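PDB 5YVD: Nsp15 from Middle East respiratory syndrome-related coronavirus, which is a coronavirus endoribonuclease that probably cleaves RNA at uridylates and assembles from six chains. Local coordinates for residues Phe32-Gly36 and Val37-Cys41; Leu294-Asp297 and Asp298-Ile302; Lys177-Asn181 and Glu182-Pro186; Leu328-Asp332 and Gly333-Thr337; Lys316-Asp320 and Leu321-Glu325. All coordinates share one frame; numbering follows the deposited sequence.

Contact 1: residues Phe32-Gly36 and Val37-Cys41; sequences FTKSG and VNDIC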
loop_
_atom_site.group_PDB
_atom_site.type_symbol
_atom_site.label_atom_id
_atom_site.label_comp_id
_atom_site.label_asym_id
_atom_site.label_seq_id
_atom_site.Cartn_x
_atom_site.Cartn_y
_atom_site.Cartn_z
ATOM N N PHE A 32 -3.902 -5.918 13.526
ATOM C CA PHE A 32 -5.202 -6.183 14.136
ATOM C C PHE A 32 -5.215 -7.505 14.851
ATOM O O PHE A 32 -4.484 -8.394 14.473
ATOM C CB PHE A 32 -6.273 -6.235 13.076
ATOM C CG PHE A 32 -6.497 -4.942 12.376
ATOM C CD1 PHE A 32 -7.560 -4.136 12.713
ATOM C CD2 PHE A 32 -5.671 -4.555 11.345
ATOM C CE1 PHE A 32 -7.772 -2.944 12.049
ATOM C CE2 PHE A 32 -5.899 -3.383 10.655
ATOM C CZ PHE A 32 -6.943 -2.578 11.009
ATOM N N THR A 33 -6.074 -7.648 15.848
ATOM C CA THR A 33 -6.254 -8.945 16.519
ATOM C C THR A 33 -7.733 -9.255 16.671
ATOM O O THR A 33 -8.533 -8.365 16.918
ATOM C CB THR A 33 -5.547 -8.960 17.906
ATOM O OG1 THR A 33 -5.408 -10.296 18.412
ATOM C CG2 THR A 33 -6.297 -8.107 18.925
ATOM N N LYS A 34 -8.110 -10.519 16.522
ATOM C CA LYS A 34 -9.498 -10.922 16.787
ATOM C C LYS A 34 -9.724 -10.839 18.274
ATOM O O LYS A 34 -8.919 -11.335 19.031
ATOM C CB LYS A 34 -9.798 -12.340 16.287
ATOM C CG LYS A 34 -10.616 -12.392 15.003
ATOM C CD LYS A 34 -10.630 -13.788 14.372
ATOM C CE LYS A 34 -11.492 -14.800 15.124
ATOM N NZ LYS A 34 -12.937 -14.449 15.065
ATOM N N SER A 35 -10.790 -10.173 18.686
ATOM C CA SER A 35 -11.190 -10.132 20.081
ATOM C C SER A 35 -12.698 -10.179 20.106
ATOM O O SER A 35 -13.368 -9.229 19.677
ATOM C CB SER A 35 -10.705 -8.858 20.766
ATOM O OG SER A 35 -11.072 -8.858 22.141
ATOM N N GLY A 36 -13.234 -11.283 20.617
ATOM C CA GLY A 36 -14.651 -11.559 20.494
ATOM C C GLY A 36 -14.954 -11.563 19.019
ATOM O O GLY A 36 -14.208 -12.125 18.221
ATOM N N VAL A 37 -16.014 -10.877 18.637
ATOM C CA VAL A 37 -16.428 -10.856 17.240
ATOM C C VAL A 37 -15.794 -9.697 16.418
ATOM O O VAL A 37 -16.120 -9.507 15.254
ATOM C CB VAL A 37 -17.984 -10.888 17.177
ATOM C CG1 VAL A 37 -18.590 -9.506 17.433
ATOM C CG2 VAL A 37 -18.475 -11.510 15.862
ATOM N N ASN A 38 -14.851 -8.960 17.001
ATOM C CA ASN A 38 -14.270 -7.777 16.338
ATOM C C ASN A 38 -12.798 -7.903 15.987
ATOM O O ASN A 38 -12.085 -8.653 16.616
ATOM C CB ASN A 38 -14.452 -6.542 17.221
ATOM C CG ASN A 38 -15.886 -6.071 17.243
ATOM O OD1 ASN A 38 -16.479 -5.844 16.193
ATOM N ND2 ASN A 38 -16.460 -5.942 18.431
ATOM N N ASP A 39 -12.370 -7.149 14.974
ATOM C CA ASP A 39 -10.976 -6.941 14.689
ATOM C C ASP A 39 -10.550 -5.593 15.214
ATOM O O ASP A 39 -10.983 -4.561 14.682
ATOM C CB ASP A 39 -10.750 -6.946 13.199
ATOM C CG ASP A 39 -11.010 -8.287 12.583
ATOM O OD1 ASP A 39 -10.604 -9.325 13.169
ATOM O OD2 ASP A 39 -11.616 -8.288 11.495
ATOM N N ILE A 40 -9.698 -5.611 16.243
ATOM C CA ILE A 40 -9.171 -4.413 16.888
ATOM C C ILE A 40 -7.739 -4.090 16.469
ATOM O O ILE A 40 -6.839 -4.931 16.564
ATOM C CB ILE A 40 -9.098 -4.574 18.419
ATOM C CG1 ILE A 40 -10.426 -5.083 18.984
ATOM C CG2 ILE A 40 -8.634 -3.267 19.075
ATOM C CD1 ILE A 40 -11.598 -4.215 18.619
ATOM N N CYS A 41 -7.536 -2.842 16.079
ATOM C CA CYS A 41 -6.219 -2.310 15.770
ATOM C C CYS A 41 -5.351 -2.163 17.002
ATOM O O CYS A 41 -5.736 -1.463 17.925
ATOM C CB CYS A 41 -6.373 -0.932 15.131
ATOM S SG CYS A 41 -4.859 -0.374 14.358
#

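Contact 2: residues Leu294-Asp297 and Asp298-Ile302; sequences LKLD and DFVMI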
loop_
_atom_site.group_PDB
_atom_site.type_symbol
_atom_site.label_atom_id
_atom_site.label_comp_id
_atom_site.label_asym_id
_atom_site.label_seq_id
_atom_site.Cartn_x
_atom_site.Cartn_y
_atom_site.Cartn_z
ATOM N N LEU A 294 17.254 26.780 26.880
ATOM C CA LEU A 294 18.151 26.891 28.024
ATOM C C LEU A 294 17.393 27.461 29.204
ATOM O O LEU A 294 16.482 28.272 29.031
ATOM C CB LEU A 294 19.325 27.816 27.717
ATOM C CG LEU A 294 20.233 27.333 26.597
ATOM C CD1 LEU A 294 21.043 28.515 26.053
ATOM C CD2 LEU A 294 21.126 26.181 27.069
ATOM N N LYS A 295 17.789 27.040 30.399
ATOM C CA LYS A 295 17.462 27.775 31.609
ATOM C C LYS A 295 17.772 29.227 31.296
ATOM O O LYS A 295 18.840 29.523 30.765
ATOM C CB LYS A 295 18.321 27.280 32.762
ATOM C CG LYS A 295 17.951 27.839 34.127
ATOM C CD LYS A 295 16.925 26.967 34.831
ATOM C CE LYS A 295 17.546 25.712 35.433
ATOM N NZ LYS A 295 18.420 25.975 36.611
ATOM N N LEU A 296 16.839 30.134 31.566
ATOM C CA LEU A 296 17.022 31.532 31.150
ATOM C C LEU A 296 18.229 32.170 31.848
ATOM O O LEU A 296 18.977 32.932 31.237
ATOM C CB LEU A 296 15.767 32.343 31.428
ATOM C CG LEU A 296 15.821 33.862 31.276
ATOM C CD1 LEU A 296 16.015 34.270 29.826
ATOM C CD2 LEU A 296 14.543 34.455 31.834
ATOM N N ASP A 297 18.421 31.839 33.119
ATOM C CA ASP A 297 19.597 32.284 33.854
ATOM C C ASP A 297 20.886 31.898 33.130
ATOM O O ASP A 297 21.839 32.672 33.054
ATOM C CB ASP A 297 19.635 31.663 35.246
ATOM C CG ASP A 297 18.383 31.922 36.039
ATOM O OD1 ASP A 297 18.451 32.762 36.947
ATOM O OD2 ASP A 297 17.350 31.277 35.761
ATOM N N ASP A 298 20.924 30.691 32.603
ATOM C CA ASP A 298 22.120 30.249 31.894
ATOM C C ASP A 298 22.344 31.039 30.579
ATOM O O ASP A 298 23.483 31.402 30.219
ATOM C CB ASP A 298 22.033 28.739 31.654
ATOM C CG ASP A 298 22.095 27.938 32.956
ATOM O OD1 ASP A 298 22.694 28.426 33.943
ATOM O OD2 ASP A 298 21.576 26.807 32.983
ATOM N N PHE A 299 21.252 31.315 29.872
ATOM C CA PHE A 299 21.316 32.129 28.662
ATOM C C PHE A 299 21.791 33.540 28.982
ATOM O O PHE A 299 22.563 34.126 28.234
ATOM C CB PHE A 299 19.944 32.191 28.022
ATOM C CG PHE A 299 19.902 32.945 26.723
ATOM C CD1 PHE A 299 20.273 32.333 25.547
ATOM C CD2 PHE A 299 19.436 34.249 26.675
ATOM C CE1 PHE A 299 20.200 33.004 24.349
ATOM C CE2 PHE A 299 19.355 34.934 25.479
ATOM C CZ PHE A 299 19.733 34.306 24.312
ATOM N N VAL A 300 21.331 34.081 30.101
ATOM C CA VAL A 300 21.761 35.410 30.517
ATOM C C VAL A 300 23.267 35.410 30.878
ATOM O O VAL A 300 24.025 36.298 30.505
ATOM C CB VAL A 300 20.902 35.927 31.693
ATOM C CG1 VAL A 300 21.495 37.202 32.271
ATOM C CG2 VAL A 300 19.479 36.174 31.238
ATOM N N MET A 301 23.689 34.391 31.591
ATOM C CA MET A 301 25.080 34.273 31.981
ATOM C C MET A 301 25.982 34.341 30.748
ATOM O O MET A 301 26.971 35.063 30.736
ATOM C CB MET A 301 25.255 32.965 32.740
ATOM C CG MET A 301 26.530 32.795 33.517
ATOM S SD MET A 301 26.283 31.403 34.656
ATOM C CE MET A 301 26.312 29.970 33.562
ATOM N N ILE A 302 25.618 33.615 29.703
ATOM C CA ILE A 302 26.435 33.551 28.506
ATOM C C ILE A 302 26.594 34.915 27.854
ATOM O O ILE A 302 27.689 35.289 27.418
ATOM C CB ILE A 302 25.800 32.608 27.475
ATOM C CG1 ILE A 302 26.003 31.175 27.930
ATOM C CG2 ILE A 302 26.371 32.835 26.063
ATOM C CD1 ILE A 302 25.188 30.182 27.145
HETATM O O HOH W 1 20.243 25.855 30.456
#

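Contact 3: residues Lys177-Asn181 and Glu182-Pro186; sequences KKVNN and EFIDP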
loop_
_atom_site.group_PDB
_atom_site.type_symbol
_atom_site.label_atom_id
_atom_site.label_comp_id
_atom_site.label_asym_id
_atom_site.label_seq_id
_atom_site.Cartn_x
_atom_site.Cartn_y
_atom_site.Cartn_z
ATOM N N LYS A 177 31.979 7.357 28.274
ATOM C CA LYS A 177 32.277 7.098 26.884
ATOM C C LYS A 177 33.693 6.591 26.766
ATOM O O LYS A 177 34.598 7.093 27.439
ATOM C CB LYS A 177 32.084 8.364 26.042
ATOM C CG LYS A 177 32.278 8.119 24.570
ATOM C CD LYS A 177 31.784 9.272 23.728
ATOM C CE LYS A 177 31.799 8.907 22.252
ATOM N NZ LYS A 177 31.824 10.114 21.390
ATOM N N LYS A 178 33.869 5.585 25.922
ATOM C CA LYS A 178 35.183 5.029 25.606
ATOM C C LYS A 178 35.459 5.150 24.108
ATOM O O LYS A 178 34.568 4.941 23.282
ATOM C CB LYS A 178 35.235 3.554 26.007
ATOM C CG LYS A 178 35.778 3.323 27.403
ATOM C CD LYS A 178 35.557 1.903 27.869
ATOM C CE LYS A 178 36.428 0.908 27.127
ATOM N NZ LYS A 178 35.926 -0.482 27.352
ATOM N N VAL A 179 36.696 5.496 23.777
ATOM C CA VAL A 179 37.166 5.532 22.398
ATOM C C VAL A 179 38.560 4.944 22.391
ATOM O O VAL A 179 39.435 5.471 23.057
ATOM C CB VAL A 179 37.224 6.984 21.857
ATOM C CG1 VAL A 179 37.962 7.051 20.518
ATOM C CG2 VAL A 179 35.818 7.585 21.736
ATOM N N ASN A 180 38.759 3.855 21.649
ATOM C CA ASN A 180 40.031 3.111 21.619
ATOM C C ASN A 180 40.324 2.457 22.953
ATOM O O ASN A 180 41.463 2.402 23.380
ATOM C CB ASN A 180 41.212 4.014 21.209
ATOM C CG ASN A 180 41.044 4.588 19.818
ATOM O OD1 ASN A 180 41.018 3.854 18.834
ATOM N ND2 ASN A 180 40.927 5.902 19.727
ATOM N N ASN A 181 39.277 1.978 23.610
ATOM C CA ASN A 181 39.376 1.407 24.958
ATOM C C ASN A 181 39.922 2.416 25.990
ATOM O O ASN A 181 40.533 2.047 26.996
ATOM C CB ASN A 181 40.211 0.114 24.939
ATOM C CG ASN A 181 39.578 -1.000 25.772
ATOM O OD1 ASN A 181 38.439 -1.376 25.528
ATOM N ND2 ASN A 181 40.316 -1.537 26.742
ATOM N N GLU A 182 39.690 3.695 25.721
ATOM C CA GLU A 182 40.150 4.782 26.576
ATOM C C GLU A 182 38.958 5.713 26.890
ATOM O O GLU A 182 38.259 6.209 25.981
ATOM C CB GLU A 182 41.288 5.557 25.875
ATOM C CG GLU A 182 42.595 4.778 25.671
ATOM C CD GLU A 182 43.752 5.300 26.518
ATOM O OE1 GLU A 182 43.509 5.637 27.696
ATOM O OE2 GLU A 182 44.904 5.380 26.014
ATOM N N PHE A 183 38.713 5.938 28.176
ATOM C CA PHE A 183 37.661 6.860 28.594
ATOM C C PHE A 183 37.899 8.286 28.126
ATOM O O PHE A 183 39.013 8.750 28.158
ATOM C CB PHE A 183 37.555 6.878 30.091
ATOM C CG PHE A 183 36.950 5.645 30.664
ATOM C CD1 PHE A 183 35.577 5.575 30.895
ATOM C CD2 PHE A 183 37.736 4.578 31.002
ATOM C CE1 PHE A 183 34.996 4.456 31.456
ATOM C CE2 PHE A 183 37.175 3.450 31.555
ATOM C CZ PHE A 183 35.795 3.385 31.780
ATOM N N ILE A 184 36.846 8.967 27.693
ATOM C CA ILE A 184 36.908 10.404 27.422
ATOM C C ILE A 184 36.668 11.225 28.700
ATOM O O ILE A 184 35.790 10.895 29.519
ATOM C CB ILE A 184 35.879 10.772 26.342
ATOM C CG1 ILE A 184 36.447 10.392 24.977
ATOM C CG2 ILE A 184 35.495 12.249 26.381
ATOM C CD1 ILE A 184 35.380 10.120 23.941
ATOM N N ASP A 185 37.460 12.290 28.855
ATOM C CA ASP A 185 37.315 13.235 29.972
ATOM C C ASP A 185 36.284 14.338 29.682
ATOM O O ASP A 185 36.472 15.131 28.759
ATOM C CB ASP A 185 38.662 13.860 30.336
ATOM C CG ASP A 185 39.474 12.974 31.283
ATOM O OD1 ASP A 185 39.662 13.370 32.460
ATOM O OD2 ASP A 185 39.893 11.868 30.861
ATOM N N PRO A 186 35.202 14.399 30.487
ATOM C CA PRO A 186 34.084 15.335 30.274
ATOM C C PRO A 186 34.499 16.794 30.211
ATOM O O PRO A 186 35.327 17.218 30.987
ATOM C CB PRO A 186 33.240 15.155 31.549
ATOM C CG PRO A 186 34.222 14.709 32.601
ATOM C CD PRO A 186 35.102 13.759 31.822
HETATM O O HOH W 2 33.858 9.071 30.394
#

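Contact 4: residues Leu328-Asp332 and Gly333-Thr337; sequences LWCKD and GQVQT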
loop_
_atom_site.group_PDB
_atom_site.type_symbol
_atom_site.label_atom_id
_atom_site.label_comp_id
_atom_site.label_asym_id
_atom_site.label_seq_id
_atom_site.Cartn_x
_atom_site.Cartn_y
_atom_site.Cartn_z
ATOM N N LEU A 328 26.957 36.139 17.329
ATOM C CA LEU A 328 26.655 37.332 18.110
ATOM C C LEU A 328 27.036 38.577 17.325
ATOM O O LEU A 328 28.218 38.823 17.082
ATOM C CB LEU A 328 27.393 37.343 19.448
ATOM C CG LEU A 328 27.136 38.594 20.325
ATOM C CD1 LEU A 328 25.659 38.760 20.706
ATOM C CD2 LEU A 328 28.000 38.611 21.589
ATOM N N TRP A 329 26.031 39.365 16.952
ATOM C CA TRP A 329 26.243 40.622 16.249
ATOM C C TRP A 329 26.064 41.791 17.204
ATOM O O TRP A 329 25.074 41.827 17.937
ATOM C CB TRP A 329 25.253 40.731 15.096
ATOM C CG TRP A 329 25.485 39.686 14.036
ATOM C CD1 TRP A 329 25.131 38.354 14.082
ATOM C CD2 TRP A 329 26.135 39.885 12.779
ATOM N NE1 TRP A 329 25.520 37.725 12.924
ATOM C CE2 TRP A 329 26.140 38.640 12.108
ATOM C CE3 TRP A 329 26.715 40.995 12.152
ATOM C CZ2 TRP A 329 26.702 38.482 10.836
ATOM C CZ3 TRP A 329 27.267 40.838 10.890
ATOM C CH2 TRP A 329 27.258 39.592 10.244
ATOM N N CYS A 330 27.010 42.737 17.198
ATOM C CA CYS A 330 26.933 43.923 18.070
ATOM C C CYS A 330 27.104 45.236 17.330
ATOM O O CYS A 330 27.656 45.265 16.237
ATOM C CB CYS A 330 27.980 43.845 19.169
ATOM S SG CYS A 330 27.633 42.570 20.391
ATOM N N LYS A 331 26.622 46.317 17.938
ATOM C CA LYS A 331 26.761 47.661 17.381
ATOM C C LYS A 331 26.649 48.696 18.487
ATOM O O LYS A 331 25.717 48.658 19.281
ATOM C CB LYS A 331 25.716 47.925 16.291
ATOM C CG LYS A 331 25.168 49.350 16.291
ATOM C CD LYS A 331 24.653 49.807 14.930
ATOM C CE LYS A 331 24.028 51.194 15.039
ATOM N NZ LYS A 331 23.236 51.552 13.834
ATOM N N ASP A 332 27.602 49.627 18.511
ATOM C CA ASP A 332 27.693 50.669 19.547
ATOM C C ASP A 332 27.511 50.072 20.919
ATOM O O ASP A 332 26.663 50.514 21.669
ATOM C CB ASP A 332 26.665 51.804 19.333
ATOM C CG ASP A 332 26.831 52.514 17.986
ATOM O OD1 ASP A 332 27.874 53.172 17.772
ATOM O OD2 ASP A 332 25.910 52.416 17.147
ATOM N N GLY A 333 28.285 49.039 21.228
ATOM C CA GLY A 333 28.383 48.532 22.603
ATOM C C GLY A 333 27.144 47.821 23.140
ATOM O O GLY A 333 27.013 47.633 24.361
ATOM N N GLN A 334 26.253 47.433 22.220
ATOM C CA GLN A 334 25.034 46.679 22.523
ATOM C C GLN A 334 24.911 45.477 21.577
ATOM O O GLN A 334 25.586 45.390 20.546
ATOM C CB GLN A 334 23.801 47.566 22.362
ATOM C CG GLN A 334 23.739 48.751 23.310
ATOM C CD GLN A 334 22.515 49.634 23.066
ATOM O OE1 GLN A 334 22.206 50.019 21.929
ATOM N NE2 GLN A 334 21.813 49.961 24.141
ATOM N N VAL A 335 24.044 44.553 21.945
ATOM C CA VAL A 335 23.758 43.394 21.133
ATOM C C VAL A 335 22.735 43.809 20.085
ATOM O O VAL A 335 21.755 44.471 20.400
ATOM C CB VAL A 335 23.163 42.268 22.019
ATOM C CG1 VAL A 335 22.632 41.094 21.189
ATOM C CG2 VAL A 335 24.195 41.801 23.032
ATOM N N GLN A 336 22.953 43.440 18.836
ATOM C CA GLN A 336 21.900 43.607 17.842
ATOM C C GLN A 336 21.079 42.335 17.900
ATOM O O GLN A 336 19.890 42.393 18.178
ATOM C CB GLN A 336 22.441 43.800 16.419
ATOM C CG GLN A 336 23.393 44.969 16.197
ATOM C CD GLN A 336 24.137 44.836 14.868
ATOM O OE1 GLN A 336 25.367 44.961 14.804
ATOM N NE2 GLN A 336 23.394 44.541 13.805
ATOM N N THR A 337 21.734 41.197 17.636
ATOM C CA THR A 337 21.108 39.880 17.673
ATOM C C THR A 337 22.087 38.774 18.142
ATOM O O THR A 337 23.301 38.972 18.156
ATOM C CB THR A 337 20.467 39.501 16.309
ATOM O OG1 THR A 337 19.781 38.234 16.422
ATOM C CG2 THR A 337 21.509 39.408 15.224
#

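Contact 5: residues Lys316-Asp320 and Leu321-Glu325; sequences KVPID and LTMIE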
loop_
_atom_site.group_PDB
_atom_site.type_symbol
_atom_site.label_atom_id
_atom_site.label_comp_id
_atom_site.label_asym_id
_atom_site.label_seq_id
_atom_site.Cartn_x
_atom_site.Cartn_y
_atom_site.Cartn_z
ATOM N N LYS A 316 31.380 29.949 20.998
ATOM C CA LYS A 316 31.390 28.502 21.138
ATOM C C LYS A 316 30.991 28.139 22.551
ATOM O O LYS A 316 31.655 28.558 23.480
ATOM C CB LYS A 316 32.787 27.979 20.843
ATOM C CG LYS A 316 33.125 28.001 19.363
ATOM C CD LYS A 316 34.578 27.628 19.092
ATOM C CE LYS A 316 35.006 28.026 17.685
ATOM N NZ LYS A 316 34.810 26.922 16.702
ATOM N N VAL A 317 29.913 27.377 22.734
ATOM C CA VAL A 317 29.473 27.031 24.092
ATOM C C VAL A 317 29.327 25.522 24.274
ATOM O O VAL A 317 28.722 24.867 23.428
ATOM C CB VAL A 317 28.128 27.682 24.469
ATOM C CG1 VAL A 317 27.821 27.436 25.942
ATOM C CG2 VAL A 317 28.126 29.186 24.185
ATOM N N PRO A 318 29.874 24.971 25.383
ATOM C CA PRO A 318 29.656 23.572 25.705
ATOM C C PRO A 318 28.258 23.371 26.304
ATOM O O PRO A 318 27.954 23.922 27.357
ATOM C CB PRO A 318 30.756 23.271 26.726
ATOM C CG PRO A 318 31.000 24.563 27.403
ATOM C CD PRO A 318 30.737 25.631 26.384
ATOM N N ILE A 319 27.428 22.606 25.598
ATOM C CA ILE A 319 26.041 22.346 25.942
ATOM C C ILE A 319 25.650 20.937 25.534
ATOM O O ILE A 319 26.037 20.471 24.459
ATOM C CB ILE A 319 25.090 23.270 25.158
ATOM C CG1 ILE A 319 25.368 24.738 25.470
ATOM C CG2 ILE A 319 23.639 22.945 25.489
ATOM C CD1 ILE A 319 24.634 25.708 24.573
ATOM N N ASP A 320 24.856 20.260 26.352
ATOM C CA ASP A 320 24.313 18.963 25.948
ATOM C C ASP A 320 25.433 18.027 25.428
ATOM O O ASP A 320 25.251 17.280 24.448
ATOM C CB ASP A 320 23.201 19.143 24.877
ATOM C CG ASP A 320 21.865 19.660 25.465
ATOM O OD1 ASP A 320 21.769 19.900 26.676
ATOM O OD2 ASP A 320 20.887 19.826 24.714
ATOM N N LEU A 321 26.587 18.094 26.087
ATOM C CA LEU A 321 27.712 17.203 25.823
ATOM C C LEU A 321 28.435 17.393 24.468
ATOM O O LEU A 321 29.352 16.639 24.182
ATOM C CB LEU A 321 27.302 15.741 26.043
ATOM C CG LEU A 321 26.616 15.440 27.393
ATOM C CD1 LEU A 321 26.109 14.005 27.484
ATOM C CD2 LEU A 321 27.527 15.711 28.581
ATOM N N THR A 322 28.041 18.403 23.677
ATOM C CA THR A 322 28.743 18.827 22.433
ATOM C C THR A 322 29.188 20.283 22.555
ATOM O O THR A 322 29.009 20.917 23.605
ATOM C CB THR A 322 27.823 18.802 21.193
ATOM O OG1 THR A 322 26.613 18.108 21.503
ATOM C CG2 THR A 322 28.516 18.167 19.982
ATOM N N MET A 323 29.756 20.815 21.476
ATOM C CA MET A 323 29.992 22.253 21.369
ATOM C C MET A 323 28.861 22.830 20.569
ATOM O O MET A 323 28.539 22.277 19.527
ATOM C CB MET A 323 31.332 22.563 20.674
ATOM C CG MET A 323 31.874 23.955 20.984
ATOM S SD MET A 323 32.417 24.147 22.715
ATOM C CE MET A 323 34.175 23.798 22.578
ATOM N N ILE A 324 28.257 23.924 21.048
ATOM C CA ILE A 324 27.211 24.647 20.285
ATOM C C ILE A 324 27.621 26.078 19.943
ATOM O O ILE A 324 28.083 26.826 20.809
ATOM C CB ILE A 324 25.855 24.702 21.035
ATOM C CG1 ILE A 324 25.368 23.280 21.380
ATOM C CG2 ILE A 324 24.791 25.441 20.203
ATOM C CD1 ILE A 324 24.919 22.456 20.187
ATOM N N GLU A 325 27.406 26.459 18.687
ATOM C CA GLU A 325 27.870 27.726 18.177
ATOM C C GLU A 325 26.725 28.668 17.960
ATOM O O GLU A 325 25.657 28.268 17.499
ATOM C CB GLU A 325 28.603 27.532 16.862
ATOM C CG GLU A 325 29.865 26.702 17.018
ATOM C CD GLU A 325 30.690 26.640 15.753
ATOM O OE1 GLU A 325 30.256 27.182 14.702
ATOM O OE2 GLU A 325 31.782 26.042 15.833
#

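Contact 1: residues Phe32-Gly36 and Val37-Cys41
Strands 32-35 and 38-41 run antiparallel, their short axes 143° apart, and are laced by two reciprocal backbone pairs, Thr-33 with Ile-40 and Ser-35 with Asn-38. Thr-33 N reaches Ile-40 O at 2.9 Å, and Ser-35 N reaches Asn-38 O at 2.9 Å. Between them Lys-34 faces Asp-39 in a non-hydrogen-bonded pair, where the aliphatic Lys-34 CG lies 3.6 Å from Asp-39 OD1 while the ammonium stays apart. The chain reverses through a type II' turn from Ser-35 to Asn-38, with Gly-36 at its positive-phi corner, making a two-residue beta hairpin in the N-terminal oligomerisation region. Away from the turn the Phe-32 ring, its CG beside the backbone N (chi1 -65°), leans across to the other strand. Cys-41 SG stands over the ring face, 4.7 Å from its centroid, and Cys-41 CB meets Phe-32 CE1 at 3.9 Å. Asn-38 OD1 accepts from Gly-95 N of a second subunit, and Asp-39 OD2 is hydrogen-bonded to Thr-48 OG1 of the same neighbour.

Contact 2: residues Leu294-Asp297 and Asp298-Ile302
Asp-298 leans back on Lys-295, the N-cap residue of helix 296-304, in the first turn of that helix within the endoribonuclease region. Its CB sits 3.4 Å from Lys-295 O, the carbonyl that accepts the first i to i+4 bond, from Phe-299 N. Swung away from its own carbonyl carbon (chi1 -67°), the carboxylate is carried toward the residue before the helix, CG coming 3.8 Å from Lys-295 CB. At the tip OD2 lies 3.3 Å from Lys-295 CB and takes a hydrogen bond from a water that in turn accepts one from Lys-295 N; this water thus bridges the N-cap amide to the carboxylate. Neighbouring Asp-297 instead turns its OD2 to Ser-204 OG. On the buried flank, Leu-296 and Val-300 cross at an angle and pack against Met-206 of helix 205-212 and Phe-229 of helix 229-234. Leu-294 comes at the edge of the Phe-299 ring, in its plane, with CD1 of Leu-294 3.9 Å from CD1 of Phe-299.

Contact 3: residues Lys177-Asn181 and Glu182-Pro186
Lys-178 lays its aliphatic chain over one face of the Phe-183 ring, CG almost exactly above the centre at 4.0 Å from the centroid, a CH-pi contact only 5° off the ring normal. On the other side of the backbones, Ile-184 CD1 touches both Val-179 CG2 (3.4 Å) and Lys-177 CD (3.7 Å), which meet it from directions roughly at right angles; the Lys-177 chain, extended beyond CG, runs alongside Ile-184. Val-179 N bonds Glu-182 O at 2.8 Å, and Ile-184 N bonds Lys-177 O at 2.9 Å. Glu-182 N closes the tight reversal on Val-179 O. A water takes a weak bond from Lys-177 N and donates to Ile-184 O. Further out, Lys-178 NZ is anchored by the carbonyls of Thr-131 and Phe-128, and Tyr-145 stacks on the Phe-183 ring. Residues 177-181 belong to the middle domain, and the chain turns back here with a single backbone bridge, Lys-178 with Phe-183. The reversal continues from strand 174-178, whose Lys-178 is backbone-bonded to Ala-134 of strand 134-138.

Contact 4: residues Leu328-Asp332 and Gly333-Thr337
A classic beta bulge interrupts the hairpin of strands 322-331 and 334-340, with Gln-336 and Thr-337 both set against Trp-329. Trp-329 O accepts twice, from Gln-336 N at 2.8 Å and, weakly, from Thr-337 N at 3.4 Å, while Trp-329 N returns a bond to Thr-337 O at 3.0 Å. Beyond the bulge the register moves by one, so that Cys-330 opposes Val-335 and their side chains diverge. Lys-331 and Gln-334 then form the hydrogen-bonded pair that closes a type I' turn, whose corners Asp-332 and Gly-333 both have positive phi. Lys-331 N meets Gln-334 O at 3.0 Å, and Gln-334 N returns a bond to Lys-331 O. On one face Thr-337 lies side by side with Trp-329, its CG2 3.9 Å from indole CD1. With OG1 anti to the N (chi1 -176°), CG2 is the branch left to meet the indole; the hydroxyl bonds a glycerol, probably from the crystallisation liquor. On the other face Leu-328 crosses Val-335 at about a right angle, with CD1 of Leu-328 3.9 Å from CG1 of Val-335. Val-335 also packs on Ala-228 and Leu-308. Strand 322-331 is bonded on its other edge to strand 312-319, through Leu-328 and Lys-313, and so is the middle strand of the three-stranded sheet.

Contact 5: residues Lys316-Asp320 and Leu321-Glu325
Ile-319 and Ile-324 make the close-packed side of this contact, crossing at about a right angle with CB of Ile-319 3.8 Å from CG1 of Ile-324. Ile-324 points CG1 opposite its carbonyl carbon (chi1 -56°), sending that branch toward the turn and onto Ile-319, whose CD1 comes back to 3.9 Å from Ile-324 CB. Both are buried on the face they share with Val-317. The opposite face is looser and nearer solvent. There Met-323, bent at chi2 and chi3, brings SD to 4.3 Å from Pro-318 CD, and Lys-316 runs alongside Glu-325 to a salt bridge of 3.3 Å from NZ to OE2, the ammonium lying above the carboxylate plane. Between the faces, Val-317 and Ile-324 exchange backbone bonds both ways, and Ile-319 and Thr-322 do the same. At the turn Thr-322 OG1 adds a weak bond to Asp-320 O. The Asp-320 carboxylate is gripped from outside, OD2 by Thr-271 OG1 and OD1 by Thr-192 N, while Asn-74 ND2 of helix 69-74 donates to the backbone O of Asp-320. A type I' turn from Ile-319 to Thr-322, with Asp-320 and Leu-321 both at positive phi, makes this a two-residue beta hairpin.

Overall arrangement
Each contact closes a local reversal or helical turn, and the five follow in series, none nested or crossed. Contact 1 comes first, in the N-terminal oligomerisation region, its centre about 50 Å or more from the others. Contact 3 then reverses the chain after strand 174-178, its nearest atoms about 6 Å from contact 5. Contact 2 opens helix 296-304, which leads to strand 312-319 and packs on it where Ile-302 CD1 meets Val-317 CG1 at 4.0 Å. Contacts 5 and 4 turn the chain at the two ends of strand 322-331, their centres about 22 Å apart, joining strands 312-319, 322-331 and 334-340 into one antiparallel sheet of the endoribonuclease region.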